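Long-range contact in probable polyketide synthase 1 (Dictyostelium discoideum, PDB 2H84), which probably works as a hybrid type I/type III polyketide synthase, its C-terminal chalcone synthase-like domain, the part in this structure, making acylpyrones in vitro: residues 91-104 against 127-141. Numbering follows the deposited sequence.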
ATOM      1  N   PHE A  91      15.895  -1.773  -8.755  1.00 14.94           N
ATOM      2  CA  PHE A  91      14.982  -0.843  -8.085  1.00 14.90           C
ATOM      3  C   PHE A  91      15.325  -0.780  -6.595  1.00 15.95           C
ATOM      4  O   PHE A  91      15.660   0.281  -6.063  1.00 14.20           O
ATOM      5  CB  PHE A  91      13.542  -1.330  -8.291  1.00 13.21           C
ATOM      6  CG  PHE A  91      12.485  -0.495  -7.597  1.00 10.78           C
ATOM      7  CD1 PHE A  91      11.960  -0.898  -6.376  1.00  9.07           C
ATOM      8  CD2 PHE A  91      11.981   0.665  -8.188  1.00  9.72           C
ATOM      9  CE1 PHE A  91      10.944  -0.173  -5.766  1.00  7.78           C
ATOM     10  CE2 PHE A  91      10.967   1.390  -7.581  1.00  7.70           C
ATOM     11  CZ  PHE A  91      10.451   0.971  -6.367  1.00  7.79           C
ATOM     12  N   LYS A  92      15.247  -1.934  -5.940  1.00 17.55           N
ATOM     13  CA  LYS A  92      15.556  -2.071  -4.523  1.00 18.52           C
ATOM     14  C   LYS A  92      16.887  -1.390  -4.192  1.00 19.86           C
ATOM     15  O   LYS A  92      17.032  -0.720  -3.171  1.00 20.23           O
ATOM     16  CB  LYS A  92      15.639  -3.564  -4.175  1.00 18.31           C
ATOM     17  CG  LYS A  92      14.833  -3.978  -2.956  1.00 17.87           C
ATOM     18  CD  LYS A  92      13.973  -5.188  -3.259  1.00 17.04           C
ATOM     19  CE  LYS A  92      14.816  -6.411  -3.578  1.00 18.04           C
ATOM     20  NZ  LYS A  92      13.975  -7.589  -3.924  1.00 19.33           N
ATOM     21  N   LYS A  93      17.856  -1.567  -5.076  1.00 20.99           N
ATOM     22  CA  LYS A  93      19.182  -1.006  -4.901  1.00 22.67           C
ATOM     23  C   LYS A  93      19.273   0.502  -5.151  1.00 22.18           C
ATOM     24  O   LYS A  93      20.242   1.134  -4.762  1.00 22.90           O
ATOM     25  CB  LYS A  93      20.131  -1.777  -5.826  1.00 25.59           C
ATOM     26  CG  LYS A  93      21.543  -1.350  -5.847  1.00 28.82           C
ATOM     27  CD  LYS A  93      21.647  -0.383  -6.871  1.00 33.41           C
ATOM     28  CE  LYS A  93      23.005  -0.448  -7.264  1.00 37.21           C
ATOM     29  NZ  LYS A  93      23.102   0.625  -8.154  1.00 38.55           N
ATOM     30  N   VAL A  94      18.264   1.099  -5.766  1.00 21.17           N
ATOM     31  CA  VAL A  94      18.371   2.515  -6.072  1.00 19.86           C
ATOM     32  C   VAL A  94      17.306   3.426  -5.460  1.00 18.42           C
ATOM     33  O   VAL A  94      17.488   4.639  -5.385  1.00 17.71           O
ATOM     34  CB  VAL A  94      18.394   2.702  -7.614  1.00 20.39           C
ATOM     35  CG1 VAL A  94      16.975   2.775  -8.146  1.00 20.38           C
ATOM     36  CG2 VAL A  94      19.185   3.936  -7.990  1.00 21.85           C
ATOM     37  N   VAL A  95      16.199   2.857  -5.017  1.00 16.87           N
ATOM     38  CA  VAL A  95      15.151   3.692  -4.455  1.00 15.70           C
ATOM     39  C   VAL A  95      15.331   4.174  -3.011  1.00 13.85           C
ATOM     40  O   VAL A  95      14.899   5.279  -2.687  1.00 12.96           O
ATOM     41  CB  VAL A  95      13.759   3.023  -4.661  1.00 16.07           C
ATOM     42  CG1 VAL A  95      13.824   1.647  -4.376  1.00 18.43           C
ATOM     43  CG2 VAL A  95      12.778   3.544  -3.761  1.00 16.72           C
ATOM     44  N   PRO A  96      15.979   3.383  -2.134  1.00 13.18           N
ATOM     45  CA  PRO A  96      16.127   3.891  -0.765  1.00 13.63           C
ATOM     46  C   PRO A  96      16.872   5.227  -0.666  1.00 14.98           C
ATOM     47  O   PRO A  96      16.424   6.126   0.039  1.00 15.62           O
ATOM     48  CB  PRO A  96      16.855   2.755  -0.050  1.00 11.42           C
ATOM     49  CG  PRO A  96      16.366   1.547  -0.773  1.00 10.50           C
ATOM     50  CD  PRO A  96      16.440   1.987  -2.216  1.00 11.90           C
ATOM     51  N   ASP A  97      17.996   5.362  -1.368  1.00 16.32           N
ATOM     52  CA  ASP A  97      18.759   6.605  -1.325  1.00 17.60           C
ATOM     53  C   ASP A  97      17.935   7.789  -1.813  1.00 18.38           C
ATOM     54  O   ASP A  97      17.961   8.860  -1.208  1.00 20.58           O
ATOM     55  CB  ASP A  97      20.024   6.505  -2.178  1.00 19.40           C
ATOM     56  CG  ASP A  97      21.064   5.594  -1.574  1.00 22.56           C
ATOM     57  OD1 ASP A  97      22.155   5.444  -2.166  1.00 22.51           O
ATOM     58  OD2 ASP A  97      20.799   5.018  -0.501  1.00 24.47           O
ATOM     59  N   LEU A  98      17.211   7.597  -2.911  1.00 18.19           N
ATOM     60  CA  LEU A  98      16.396   8.660  -3.472  1.00 17.18           C
ATOM     61  C   LEU A  98      15.335   9.133  -2.486  1.00 17.10           C
ATOM     62  O   LEU A  98      15.125  10.329  -2.316  1.00 16.89           O
ATOM     63  CB  LEU A  98      15.747   8.207  -4.781  1.00 17.02           C
ATOM     64  CG  LEU A  98      16.652   8.237  -5.997  1.00 17.96           C
ATOM     65  CD1 LEU A  98      15.831   8.035  -7.244  1.00 18.50           C
ATOM     66  CD2 LEU A  98      17.335   9.584  -6.079  1.00 19.05           C
ATOM     67  N   ALA A  99      14.679   8.196  -1.818  1.00 17.88           N
ATOM     68  CA  ALA A  99      13.648   8.553  -0.848  1.00 19.05           C
ATOM     69  C   ALA A  99      14.234   9.236   0.394  1.00 18.88           C
ATOM     70  O   ALA A  99      13.621  10.125   0.968  1.00 20.01           O
ATOM     71  CB  ALA A  99      12.862   7.310  -0.434  1.00 19.30           C
ATOM     72  N   GLN A 100      15.420   8.799   0.797  1.00 18.36           N
ATOM     73  CA  GLN A 100      16.098   9.354   1.948  1.00 19.42           C
ATOM     74  C   GLN A 100      16.435  10.808   1.636  1.00 20.39           C
ATOM     75  O   GLN A 100      16.290  11.703   2.459  1.00 21.53           O
ATOM     76  CB  GLN A 100      17.376   8.554   2.247  1.00 19.54           C
ATOM     77  CG  GLN A 100      18.010   8.925   3.607  1.00 19.41           C
ATOM     78  CD  GLN A 100      19.339   8.242   3.847  1.00 19.85           C
ATOM     79  OE1 GLN A 100      20.010   8.496   4.859  1.00 20.18           O
ATOM     80  NE2 GLN A 100      19.712   7.373   2.923  1.00 19.84           N
ATOM     81  N   GLN A 101      16.893  11.019   0.414  1.00 21.06           N
ATOM     82  CA  GLN A 101      17.283  12.322  -0.075  1.00 21.49           C
ATOM     83  C   GLN A 101      16.096  13.285  -0.023  1.00 20.09           C
ATOM     84  O   GLN A 101      16.179  14.383   0.514  1.00 21.22           O
ATOM     85  CB  GLN A 101      17.834  12.188  -1.499  1.00 26.21           C
ATOM     86  CG  GLN A 101      18.675  13.399  -1.855  1.00 36.19           C
ATOM     87  CD  GLN A 101      19.417  13.216  -3.119  1.00 42.70           C
ATOM     88  OE1 GLN A 101      19.202  13.920  -4.145  1.00 46.13           O
ATOM     89  NE2 GLN A 101      20.327  12.291  -3.058  1.00 45.52           N
ATOM     90  N   ALA A 102      14.976  12.848  -0.570  1.00 18.53           N
ATOM     91  CA  ALA A 102      13.777  13.668  -0.585  1.00 17.05           C
ATOM     92  C   ALA A 102      13.343  13.971   0.849  1.00 16.51           C
ATOM     93  O   ALA A 102      13.194  15.136   1.232  1.00 16.13           O
ATOM     94  CB  ALA A 102      12.657  12.954  -1.358  1.00 16.13           C
ATOM     95  N   CYS A 103      13.156  12.916   1.640  1.00 16.13           N
ATOM     96  CA  CYS A 103      12.740  13.046   3.041  1.00 14.66           C
ATOM     97  C   CYS A 103      13.627  14.012   3.810  1.00 13.58           C
ATOM     98  O   CYS A 103      13.142  14.869   4.541  1.00 13.44           O
ATOM     99  CB  CYS A 103      12.782  11.692   3.740  1.00 13.87           C
ATOM    100  SG  CYS A 103      11.414  10.642   3.366  1.00 10.95           S
ATOM    101  N   LEU A 104      14.933  13.858   3.643  1.00 11.91           N
ATOM    102  CA  LEU A 104      15.890  14.715   4.309  1.00 10.16           C
ATOM    103  C   LEU A 104      15.562  16.160   3.942  1.00 11.63           C
ATOM    104  O   LEU A 104      15.323  16.992   4.811  1.00 11.83           O
ATOM    105  CB  LEU A 104      17.301  14.332   3.856  1.00  6.32           C
ATOM    106  CG  LEU A 104      18.322  13.983   4.936  1.00  4.43           C
ATOM    107  CD1 LEU A 104      17.632  13.407   6.163  1.00  3.82           C
ATOM    108  CD2 LEU A 104      19.340  13.009   4.364  1.00  1.00           C
ATOM    109  N   GLY A 127       7.935  -0.794  -8.111  1.00  5.41           N
ATOM    110  CA  GLY A 127       8.818  -1.832  -7.612  1.00  5.74           C
ATOM    111  C   GLY A 127       8.346  -2.325  -6.260  1.00  6.11           C
ATOM    112  O   GLY A 127       7.622  -1.615  -5.569  1.00  6.29           O
ATOM    113  N   ILE A 128       8.753  -3.531  -5.880  1.00  6.29           N
ATOM    114  CA  ILE A 128       8.346  -4.109  -4.601  1.00  7.39           C
ATOM    115  C   ILE A 128       9.512  -4.294  -3.640  1.00  8.25           C
ATOM    116  O   ILE A 128      10.421  -5.079  -3.902  1.00  9.95           O
ATOM    117  CB  ILE A 128       7.666  -5.483  -4.811  1.00  7.82           C
ATOM    118  CG1 ILE A 128       6.510  -5.345  -5.806  1.00  5.90           C
ATOM    119  CG2 ILE A 128       7.167  -6.030  -3.485  1.00  5.80           C
ATOM    120  CD1 ILE A 128       5.431  -4.369  -5.370  1.00  2.51           C
ATOM    121  N   ILE A 129       9.474  -3.568  -2.526  1.00  8.67           N
ATOM    122  CA  ILE A 129      10.517  -3.648  -1.512  1.00  8.33           C
ATOM    123  C   ILE A 129       9.928  -4.025  -0.160  1.00  9.29           C
ATOM    124  O   ILE A 129       9.080  -3.313   0.380  1.00  9.97           O
ATOM    125  CB  ILE A 129      11.233  -2.309  -1.321  1.00  7.46           C
ATOM    126  CG1 ILE A 129      11.866  -1.858  -2.627  1.00  9.30           C
ATOM    127  CG2 ILE A 129      12.294  -2.442  -0.253  1.00  6.02           C
ATOM    128  CD1 ILE A 129      12.647  -0.564  -2.499  1.00 10.98           C
ATOM    129  N   ILE A 130      10.389  -5.140   0.389  1.00 10.14           N
ATOM    130  CA  ILE A 130       9.924  -5.603   1.693  1.00  9.94           C
ATOM    131  C   ILE A 130      11.132  -5.958   2.552  1.00 11.00           C
ATOM    132  O   ILE A 130      11.975  -6.749   2.148  1.00 13.05           O
ATOM    133  CB  ILE A 130       9.043  -6.851   1.560  1.00  9.16           C
ATOM    134  CG1 ILE A 130       7.749  -6.497   0.812  1.00  8.60           C
ATOM    135  CG2 ILE A 130       8.782  -7.442   2.940  1.00  8.57           C
ATOM    136  CD1 ILE A 130       6.861  -7.698   0.476  1.00  5.55           C
ATOM    137  N   PRO A 131      11.269  -5.336   3.733  1.00 10.89           N
ATOM    138  CA  PRO A 131      10.411  -4.323   4.363  1.00 10.75           C
ATOM    139  C   PRO A 131      10.269  -3.103   3.451  1.00 10.42           C
ATOM    140  O   PRO A 131      11.206  -2.741   2.736  1.00 13.18           O
ATOM    141  CB  PRO A 131      11.168  -3.977   5.644  1.00 10.57           C
ATOM    142  CG  PRO A 131      12.027  -5.183   5.912  1.00 12.33           C
ATOM    143  CD  PRO A 131      12.476  -5.583   4.537  1.00 11.61           C
ATOM    144  N   ASP A 132       9.112  -2.458   3.491  1.00  9.53           N
ATOM    145  CA  ASP A 132       8.853  -1.300   2.639  1.00  9.25           C
ATOM    146  C   ASP A 132       9.762  -0.107   2.914  1.00  9.13           C
ATOM    147  O   ASP A 132      10.427  -0.050   3.940  1.00  9.70           O
ATOM    148  CB  ASP A 132       7.406  -0.868   2.796  1.00  9.72           C
ATOM    149  CG  ASP A 132       6.921  -0.043   1.631  1.00  8.82           C
ATOM    150  OD1 ASP A 132       5.809   0.501   1.730  1.00 11.65           O
ATOM    151  OD2 ASP A 132       7.638   0.061   0.617  1.00  7.43           O
ATOM    152  N   VAL A 133       9.770   0.853   1.995  1.00  8.38           N
ATOM    153  CA  VAL A 133      10.599   2.045   2.128  1.00  7.42           C
ATOM    154  C   VAL A 133      10.414   2.811   3.440  1.00  9.88           C
ATOM    155  O   VAL A 133      11.388   3.279   4.025  1.00 10.16           O
ATOM    156  CB  VAL A 133      10.346   3.015   0.968  1.00  4.93           C
ATOM    157  CG1 VAL A 133      11.317   4.170   1.026  1.00  1.09           C
ATOM    158  CG2 VAL A 133      10.487   2.282  -0.346  1.00  6.50           C
ATOM    159  N   ASN A 134       9.179   2.950   3.912  1.00 11.26           N
ATOM    160  CA  ASN A 134       8.968   3.688   5.150  1.00 11.78           C
ATOM    161  C   ASN A 134       9.694   3.083   6.345  1.00 12.96           C
ATOM    162  O   ASN A 134      10.102   3.818   7.243  1.00 14.26           O
ATOM    163  CB  ASN A 134       7.474   3.830   5.472  1.00 11.80           C
ATOM    164  CG  ASN A 134       6.742   2.507   5.495  1.00 11.67           C
ATOM    165  OD1 ASN A 134       6.173   2.090   4.527  1.00 12.13           O
ATOM    166  ND2 ASN A 134       6.760   1.856   6.603  1.00 10.54           N
ATOM    167  N   PHE A 135       9.850   1.758   6.373  1.00 12.69           N
ATOM    168  CA  PHE A 135      10.545   1.101   7.485  1.00 11.88           C
ATOM    169  C   PHE A 135      12.044   1.365   7.396  1.00 11.73           C
ATOM    170  O   PHE A 135      12.692   1.727   8.386  1.00 10.96           O
ATOM    171  CB  PHE A 135      10.314  -0.409   7.460  1.00 10.75           C
ATOM    172  CG  PHE A 135      11.076  -1.158   8.531  1.00 10.73           C
ATOM    173  CD1 PHE A 135      10.499  -1.397   9.780  1.00 10.14           C
ATOM    174  CD2 PHE A 135      12.373  -1.606   8.300  1.00  9.64           C
ATOM    175  CE1 PHE A 135      11.197  -2.052  10.776  1.00  7.68           C
ATOM    176  CE2 PHE A 135      13.073  -2.262   9.294  1.00  8.15           C
ATOM    177  CZ  PHE A 135      12.478  -2.487  10.532  1.00  7.79           C
ATOM    178  N   LYS A 136      12.584   1.159   6.198  1.00 12.19           N
ATOM    179  CA  LYS A 136      14.000   1.375   5.937  1.00 13.28           C
ATOM    180  C   LYS A 136      14.460   2.785   6.309  1.00 14.12           C
ATOM    181  O   LYS A 136      15.616   2.983   6.699  1.00 12.62           O
ATOM    182  CB  LYS A 136      14.296   1.120   4.463  1.00 12.61           C
ATOM    183  CG  LYS A 136      14.585  -0.324   4.129  1.00 15.61           C
ATOM    184  CD  LYS A 136      14.684  -0.547   2.623  1.00 16.65           C
ATOM    185  CE  LYS A 136      15.603  -1.719   2.302  1.00 16.49           C
ATOM    186  NZ  LYS A 136      15.289  -2.910   3.150  1.00 13.06           N
ATOM    187  N   LEU A 137      13.547   3.749   6.182  1.00 14.89           N
ATOM    188  CA  LEU A 137      13.837   5.151   6.473  1.00 15.42           C
ATOM    189  C   LEU A 137      13.879   5.466   7.957  1.00 15.98           C
ATOM    190  O   LEU A 137      14.601   6.372   8.376  1.00 17.11           O
ATOM    191  CB  LEU A 137      12.822   6.068   5.773  1.00 15.33           C
ATOM    192  CG  LEU A 137      12.972   6.244   4.254  1.00 15.56           C
ATOM    193  CD1 LEU A 137      11.714   6.871   3.670  1.00 13.13           C
ATOM    194  CD2 LEU A 137      14.195   7.097   3.954  1.00 16.06           C
ATOM    195  N   ILE A 138      13.117   4.724   8.757  1.00 15.54           N
ATOM    196  CA  ILE A 138      13.110   4.953  10.202  1.00 14.48           C
ATOM    197  C   ILE A 138      14.541   5.073  10.713  1.00 14.31           C
ATOM    198  O   ILE A 138      14.915   6.070  11.324  1.00 14.63           O
ATOM    199  CB  ILE A 138      12.417   3.795  10.980  1.00 14.08           C
ATOM    200  CG1 ILE A 138      10.924   3.763  10.653  1.00 14.33           C
ATOM    201  CG2 ILE A 138      12.598   3.983  12.492  1.00 11.27           C
ATOM    202  CD1 ILE A 138      10.157   2.708  11.408  1.00 13.32           C
ATOM    203  N   ASP A 139      15.336   4.046  10.448  1.00 14.45           N
ATOM    204  CA  ASP A 139      16.728   4.008  10.881  1.00 14.96           C
ATOM    205  C   ASP A 139      17.632   4.975  10.099  1.00 14.90           C
ATOM    206  O   ASP A 139      18.535   5.595  10.669  1.00 14.17           O
ATOM    207  CB  ASP A 139      17.254   2.583  10.742  1.00 15.85           C
ATOM    208  CG  ASP A 139      18.378   2.299  11.683  1.00 16.81           C
ATOM    209  OD1 ASP A 139      18.163   2.426  12.903  1.00 17.46           O
ATOM    210  OD2 ASP A 139      19.472   1.943  11.207  1.00 19.32           O
ATOM    211  N   LEU A 140      17.389   5.092   8.797  1.00 14.33           N
ATOM    212  CA  LEU A 140      18.173   5.977   7.952  1.00 12.70           C
ATOM    213  C   LEU A 140      18.050   7.423   8.407  1.00 13.28           C
ATOM    214  O   LEU A 140      19.042   8.135   8.528  1.00 13.15           O
ATOM    215  CB  LEU A 140      17.714   5.857   6.496  1.00 11.55           C
ATOM    216  CG  LEU A 140      18.053   4.579   5.726  1.00  9.61           C
ATOM    217  CD1 LEU A 140      17.384   4.631   4.370  1.00 10.10           C
ATOM    218  CD2 LEU A 140      19.546   4.443   5.562  1.00  6.62           C
ATOM    219  N   LEU A 141      16.825   7.859   8.661  1.00 13.89           N
ATOM    220  CA  LEU A 141      16.599   9.232   9.082  1.00 15.10           C
ATOM    221  C   LEU A 141      16.736   9.386  10.584  1.00 16.84           C
ATOM    222  O   LEU A 141      16.829  10.501  11.095  1.00 18.43           O
ATOM    223  CB  LEU A 141      15.206   9.688   8.652  1.00 14.28           C
ATOM    224  CG  LEU A 141      14.877   9.654   7.158  1.00 14.28           C
ATOM    225  CD1 LEU A 141      13.413  10.049   6.983  1.00 12.83           C
ATOM    226  CD2 LEU A 141      15.805  10.585   6.364  1.00 12.70           C
TER
HETATM  227  O   HOH W   1      11.023  -8.000  -3.484  1.00 45.69           O
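Gly127 lies over one face of the Phe91 ring in a CH-pi contact, its CA 3.4 Å from the ring centroid and 18° off the normal. The ring gets there because CG stands anti to the backbone N of Phe91 (chi1 177°), which carries it across to the loop, and a side chain on Gly127 would run into it. Near the ring plane, at the edge, CG1 of Ile129 meets Phe91 CE1 at 3.7 Å. Cutting Phe91 back to an alanine would probably strip Gly127 CA of the ring face it rests on, leave Ile129 CG1 with less to pack against and open a gap beside the loop. Lys92 slides past Ile129 in the opposite direction, CG against Ile129 CG1, and its bent chain brings NZ to a water that also donates to Ile128 O.

Beyond the loop, helix segments 91-104 and 133-141 cross at -58°, their axes approaching to 10.2 Å. Ala99 CB packs on Val133 CG1 (3.8 Å), while Leu137 divides its methyls, CD2 reaching Gln100 CA and CD1 the sulfur of Cys103. Extended beyond CG, Gln100 crosses Leu140 at about a right angle, its amide NE2 3.9 Å from Leu140 CD1, and Leu141 CD1 rests on Cys103 CB at 3.7 Å.

Outside this shell, Asn88 OD1 takes the N-H of Ile128, and Asp132, at the N-cap position of helix 133-141, hydrogen-bonds through OD1 to Ser151 and Asn153. Lys92 NZ and Lys136 NZ form salt bridges with Asp247 and Glu241 of the second subunit, respectively. Within the thiolase fold, Val95, Ala99 and Cys103 of helix 84-110 pack on strand 178-185, the last two also on 209-216, while Phe91 and Val133 both touch strand 119-124.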